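Local atomic coordinates of Phikz039 (Pseudomonas phage phikz, PDB entry 3ZBQ), a protein that is PhuZ, a tubulin-like protein of a bacteriophage, and holds guanosine-5'-diphosphate in its nucleotide pocket. Residues K4-G16 against F92-M104. Sequence-based numbering, arbitrary orientation.
With GDP (guanosine-5'-diphosphate), chain B.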
loop_
_atom_site.group_PDB
_atom_site.type_symbol
_atom_site.label_atom_id
_atom_site.label_comp_id
_atom_site.label_asym_id
_atom_site.label_seq_id
_atom_site.Cartn_x
_atom_site.Cartn_y
_atom_site.Cartn_z
ATOM N N LYS A 4 18.973 2.019 -13.992
ATOM C CA LYS A 4 17.832 1.938 -13.084
ATOM C C LYS A 4 18.336 1.874 -11.657
ATOM O O LYS A 4 19.316 1.192 -11.382
ATOM C CB LYS A 4 16.990 0.688 -13.367
ATOM C CG LYS A 4 16.114 0.759 -14.612
ATOM C CD LYS A 4 15.438 -0.584 -14.919
ATOM C CE LYS A 4 14.265 -0.882 -13.984
ATOM N NZ LYS A 4 13.445 -2.016 -14.508
ATOM N N VAL A 5 17.665 2.571 -10.744
ATOM C CA VAL A 5 18.006 2.449 -9.331
ATOM C C VAL A 5 17.622 1.048 -8.854
ATOM O O VAL A 5 16.777 0.398 -9.471
ATOM C CB VAL A 5 17.309 3.528 -8.479
ATOM C CG1 VAL A 5 17.801 4.915 -8.881
ATOM C CG2 VAL A 5 15.791 3.437 -8.626
ATOM N N LYS A 6 18.258 0.575 -7.784
ATOM C CA LYS A 6 17.946 -0.744 -7.244
ATOM C C LYS A 6 16.518 -0.816 -6.702
ATOM O O LYS A 6 15.780 -1.764 -6.975
ATOM C CB LYS A 6 18.947 -1.138 -6.160
ATOM C CG LYS A 6 20.381 -1.260 -6.681
ATOM C CD LYS A 6 21.354 -1.576 -5.560
ATOM C CE LYS A 6 22.778 -1.659 -6.098
ATOM N NZ LYS A 6 23.715 -2.167 -5.052
ATOM N N THR A 7 16.129 0.200 -5.941
ATOM C CA THR A 7 14.792 0.245 -5.376
ATOM C C THR A 7 14.270 1.677 -5.429
ATOM O O THR A 7 14.900 2.583 -4.879
ATOM C CB THR A 7 14.789 -0.210 -3.901
ATOM O OG1 THR A 7 15.303 -1.549 -3.799
ATOM C CG2 THR A 7 13.382 -0.156 -3.333
ATOM N N ARG A 8 13.145 1.880 -6.115
ATOM C CA ARG A 8 12.443 3.164 -6.076
ATOM C C ARG A 8 11.292 3.046 -5.092
ATOM O O ARG A 8 10.496 2.101 -5.157
ATOM C CB ARG A 8 11.893 3.544 -7.464
ATOM C CG ARG A 8 11.210 4.931 -7.542
ATOM C CD ARG A 8 12.228 6.074 -7.601
ATOM N NE ARG A 8 12.989 6.059 -8.851
ATOM C CZ ARG A 8 14.110 6.745 -9.056
ATOM N NH1 ARG A 8 14.608 7.500 -8.093
ATOM N NH2 ARG A 8 14.743 6.662 -10.224
ATOM N N ILE A 9 11.185 4.001 -4.179
ATOM C CA ILE A 9 10.050 4.005 -3.274
ATOM C C ILE A 9 9.159 5.193 -3.605
ATOM O O ILE A 9 9.642 6.321 -3.705
ATOM C CB ILE A 9 10.497 4.071 -1.810
ATOM C CG1 ILE A 9 11.553 2.983 -1.528
ATOM C CG2 ILE A 9 9.293 3.935 -0.903
ATOM C CD1 ILE A 9 12.015 2.914 -0.054
ATOM N N TYR A 10 7.872 4.920 -3.810
ATOM C CA TYR A 10 6.885 5.956 -4.121
ATOM C C TYR A 10 5.994 6.176 -2.908
ATOM O O TYR A 10 5.185 5.299 -2.557
ATOM C CB TYR A 10 6.008 5.525 -5.309
ATOM C CG TYR A 10 6.752 5.256 -6.607
ATOM C CD1 TYR A 10 7.348 4.026 -6.847
ATOM C CD2 TYR A 10 6.818 6.222 -7.602
ATOM C CE1 TYR A 10 8.012 3.771 -8.044
ATOM C CE2 TYR A 10 7.480 5.980 -8.796
ATOM C CZ TYR A 10 8.073 4.753 -9.008
ATOM O OH TYR A 10 8.737 4.520 -10.194
ATOM N N PHE A 11 6.119 7.347 -2.281
ATOM C CA PHE A 11 5.307 7.700 -1.125
ATOM C C PHE A 11 4.133 8.546 -1.618
ATOM O O PHE A 11 4.340 9.624 -2.167
ATOM C CB PHE A 11 6.131 8.506 -0.110
ATOM C CG PHE A 11 7.189 7.696 0.605
ATOM C CD1 PHE A 11 6.827 6.698 1.509
ATOM C CD2 PHE A 11 8.540 7.935 0.375
ATOM C CE1 PHE A 11 7.799 5.949 2.167
ATOM C CE2 PHE A 11 9.519 7.190 1.028
ATOM C CZ PHE A 11 9.155 6.199 1.921
ATOM N N CYS A 12 2.911 8.048 -1.432
ATOM C CA CYS A 12 1.730 8.658 -2.036
ATOM C C CYS A 12 0.692 9.079 -1.006
ATOM O O CYS A 12 0.343 8.309 -0.098
ATOM C CB CYS A 12 1.073 7.704 -3.045
ATOM S SG CYS A 12 2.204 6.978 -4.245
ATOM N N GLY A 13 0.183 10.293 -1.169
ATOM C CA GLY A 13 -0.833 10.828 -0.276
ATOM C C GLY A 13 -0.266 11.152 1.094
ATOM O O GLY A 13 0.930 10.995 1.315
ATOM N N GLY A 14 -1.123 11.581 2.016
ATOM C CA GLY A 14 -0.683 12.000 3.339
ATOM C C GLY A 14 0.073 10.945 4.126
ATOM O O GLY A 14 1.177 11.198 4.612
ATOM N N ALA A 15 -0.509 9.756 4.245
ATOM C CA ALA A 15 0.112 8.697 5.019
ATOM C C ALA A 15 1.474 8.375 4.418
ATOM O O ALA A 15 2.428 8.135 5.144
ATOM C CB ALA A 15 -0.765 7.452 5.054
ATOM N N GLY A 16 1.552 8.389 3.093
ATOM C CA GLY A 16 2.800 8.098 2.394
ATOM C C GLY A 16 3.838 9.156 2.709
ATOM O O GLY A 16 4.988 8.834 2.987
ATOM N N PHE A 92 9.687 9.786 -12.466
ATOM C CA PHE A 92 10.329 8.991 -11.421
ATOM C C PHE A 92 10.374 7.551 -11.905
ATOM O O PHE A 92 9.531 6.734 -11.530
ATOM C CB PHE A 92 9.531 9.081 -10.106
ATOM C CG PHE A 92 9.541 10.453 -9.475
ATOM C CD1 PHE A 92 10.743 11.124 -9.262
ATOM C CD2 PHE A 92 8.358 11.069 -9.095
ATOM C CE1 PHE A 92 10.763 12.387 -8.681
ATOM C CE2 PHE A 92 8.370 12.336 -8.508
ATOM C CZ PHE A 92 9.578 13.000 -8.314
ATOM N N PRO A 93 11.353 7.234 -12.760
ATOM C CA PRO A 93 11.317 5.923 -13.422
ATOM C C PRO A 93 11.451 4.759 -12.441
ATOM O O PRO A 93 12.053 4.900 -11.365
ATOM C CB PRO A 93 12.507 5.977 -14.392
ATOM C CG PRO A 93 13.383 7.073 -13.894
ATOM C CD PRO A 93 12.474 8.069 -13.233
ATOM N N ALA A 94 10.853 3.630 -12.810
ATOM C CA ALA A 94 10.882 2.416 -11.995
ATOM C C ALA A 94 12.295 1.978 -11.659
ATOM O O ALA A 94 13.212 2.122 -12.472
ATOM C CB ALA A 94 10.161 1.278 -12.714
ATOM N N GLY A 95 12.461 1.419 -10.463
ATOM C CA GLY A 95 13.708 0.769 -10.100
ATOM C C GLY A 95 13.672 -0.716 -10.432
ATOM O O GLY A 95 12.648 -1.224 -10.908
ATOM N N ASP A 96 14.777 -1.421 -10.186
ATOM C CA ASP A 96 14.783 -2.876 -10.329
ATOM C C ASP A 96 13.712 -3.503 -9.432
ATOM O O ASP A 96 13.108 -4.514 -9.787
ATOM C CB ASP A 96 16.164 -3.461 -9.993
ATOM C CG ASP A 96 17.214 -3.148 -11.050
ATOM O OD1 ASP A 96 16.864 -3.084 -12.252
ATOM O OD2 ASP A 96 18.395 -2.982 -10.672
ATOM N N THR A 97 13.470 -2.870 -8.283
ATOM C CA THR A 97 12.348 -3.200 -7.411
ATOM C C THR A 97 11.644 -1.897 -7.068
ATOM O O THR A 97 12.241 -0.825 -7.165
ATOM C CB THR A 97 12.807 -3.883 -6.112
ATOM O OG1 THR A 97 13.817 -3.080 -5.479
ATOM C CG2 THR A 97 13.371 -5.271 -6.414
ATOM N N ASN A 98 10.374 -1.983 -6.689
ATOM C CA ASN A 98 9.587 -0.778 -6.447
ATOM C C ASN A 98 8.674 -0.965 -5.259
ATOM O O ASN A 98 8.004 -1.997 -5.137
ATOM C CB ASN A 98 8.765 -0.425 -7.686
ATOM C CG ASN A 98 9.634 -0.179 -8.892
ATOM O OD1 ASN A 98 10.090 0.947 -9.103
ATOM N ND2 ASN A 98 9.933 -1.247 -9.655
ATOM N N ILE A 99 8.645 0.031 -4.381
ATOM C CA ILE A 99 7.817 -0.042 -3.196
ATOM C C ILE A 99 6.910 1.176 -3.228
ATOM O O ILE A 99 7.381 2.286 -3.413
ATOM C CB ILE A 99 8.658 -0.044 -1.898
ATOM C CG1 ILE A 99 9.704 -1.166 -1.945
ATOM C CG2 ILE A 99 7.757 -0.216 -0.676
ATOM C CD1 ILE A 99 10.584 -1.258 -0.712
ATOM N N VAL A 100 5.611 0.943 -3.114
ATOM C CA VAL A 100 4.624 2.022 -3.140
ATOM C C VAL A 100 3.870 2.052 -1.807
ATOM O O VAL A 100 3.329 1.029 -1.370
ATOM C CB VAL A 100 3.628 1.823 -4.313
ATOM C CG1 VAL A 100 2.742 3.061 -4.497
ATOM C CG2 VAL A 100 4.370 1.533 -5.606
ATOM N N VAL A 101 3.793 3.233 -1.183
ATOM C CA VAL A 101 3.307 3.363 0.195
ATOM C C VAL A 101 2.148 4.338 0.276
ATOM O O VAL A 101 2.270 5.472 -0.200
ATOM C CB VAL A 101 4.426 3.869 1.135
ATOM C CG1 VAL A 101 3.985 3.829 2.582
ATOM C CG2 VAL A 101 5.696 3.028 0.938
ATOM N N TYR A 102 1.033 3.905 0.877
ATOM C CA TYR A 102 -0.195 4.729 0.922
ATOM C C TYR A 102 -1.262 4.143 1.839
ATOM O O TYR A 102 -1.262 2.948 2.140
ATOM C CB TYR A 102 -0.787 4.873 -0.493
ATOM C CG TYR A 102 -0.960 3.543 -1.212
ATOM C CD1 TYR A 102 0.109 2.948 -1.871
ATOM C CD2 TYR A 102 -2.192 2.889 -1.234
ATOM C CE1 TYR A 102 -0.031 1.740 -2.523
ATOM C CE2 TYR A 102 -2.346 1.672 -1.895
ATOM C CZ TYR A 102 -1.260 1.108 -2.536
ATOM O OH TYR A 102 -1.377 -0.105 -3.198
ATOM N N SER A 103 -2.190 4.990 2.284
ATOM C CA SER A 103 -3.314 4.513 3.071
ATOM C C SER A 103 -4.417 4.010 2.146
ATOM O O SER A 103 -4.503 4.420 0.989
ATOM C CB SER A 103 -3.864 5.645 3.933
ATOM O OG SER A 103 -4.323 6.701 3.111
ATOM N N MET A 104 -5.275 3.140 2.667
ATOM C CA MET A 104 -6.433 2.668 1.919
ATOM C C MET A 104 -7.689 3.511 2.169
ATOM O O MET A 104 -8.612 3.516 1.350
ATOM C CB MET A 104 -6.723 1.218 2.295
ATOM C CG MET A 104 -5.613 0.279 1.886
ATOM S SD MET A 104 -5.754 -1.349 2.668
ATOM C CE MET A 104 -7.244 -1.974 1.900
HETATM P PB GDP B . -4.793 10.826 1.460
HETATM O O1B GDP B . -3.855 12.004 1.528
HETATM O O2B GDP B . -4.098 9.631 0.840
HETATM O O3B GDP B . -6.054 11.155 0.699
HETATM O O3A GDP B . -5.271 10.383 2.930
HETATM P PA GDP B . -4.334 10.231 4.228
HETATM O O1A GDP B . -3.648 11.490 4.700
HETATM O O2A GDP B . -3.337 9.110 4.017
HETATM O "O5'" GDP B . -5.395 9.795 5.336
HETATM C "C5'" GDP B . -6.248 8.673 5.145
HETATM C "C4'" GDP B . -6.210 7.801 6.398
HETATM O "O4'" GDP B . -4.920 7.201 6.519
HETATM C "C3'" GDP B . -6.404 8.569 7.691
HETATM O "O3'" GDP B . -7.803 8.681 7.997
HETATM C "C2'" GDP B . -5.665 7.719 8.697
HETATM O "O2'" GDP B . -6.499 6.634 9.107
HETATM C "C1'" GDP B . -4.559 7.073 7.894
HETATM N N9 GDP B . -3.264 7.766 8.061
HETATM C C8 GDP B . -2.894 8.969 7.581
HETATM N N7 GDP B . -1.615 9.254 7.926
HETATM C C5 GDP B . -1.138 8.206 8.629
HETATM C C6 GDP B . 0.133 7.840 9.295
HETATM O O6 GDP B . 1.127 8.608 9.269
HETATM N N1 GDP B . 0.183 6.643 9.909
HETATM C C2 GDP B . -0.865 5.794 9.946
HETATM N N2 GDP B . -0.756 4.607 10.595
HETATM N N3 GDP B . -2.050 6.065 9.360
HETATM C C4 GDP B . -2.234 7.233 8.706
HETATM O O HOH W 1 14.983 -4.072 -13.839
HETATM O O HOH W 2 19.958 -1.276 -11.433
HETATM O O HOH W 3 15.289 3.902 -11.919
HETATM O O HOH W 4 -1.852 7.863 1.632
#
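The guanidinium of Arg8 meets Pro93 O at its edge, close to its plane, while Val5 CG2 lies over one face, offset toward the rim. The ring of Tyr10 takes Asn98 OD1 at its edge, 3.7 Å from CE1, and slides past Phe92; Phe11 has Ile9 CG2 over one face and Val101 beside CD1. Both segments belong to the nucleotide-binding domain of the tubulin fold, where 7-12 and 97-103 are neighbouring parallel strands, 14° apart in direction, and show how such a pair can serve a ligand at its C-terminal end. Main-chain bonds alternate from Arg8 to Cys12. On the face that carries Arg8, Tyr10 and Asn98, polar side chains fasten the loop leading from Phe92 into strand 97-103. The Arg8 chain, bent at chi2 (78°) and chi3, curls back until NE donates to Pro93 O at 2.9 Å; NH2 adds a weak bond to the same oxygen. Tyr10 OH donates to Phe92 O at 2.7 Å. Asn98 OD1 accepts from Gly95 N, and its ND2 donates to Gly95 O from above the carbonyl plane, with Val126 O as a second partner of ND2. Lys6 O receives Thr97 N and Thr97 OG1 from opposite faces of its plane. At the far end, Gly14 N and Ala15 N bind the GDP phosphates, and a water accepts from Ser103 N and lies within bonding distance of Cys12 O and GDP O2B, though it has more acceptors in reach than protons to give. Beside it, Ser103 OG donates to GDP O2A at 2.8 Å.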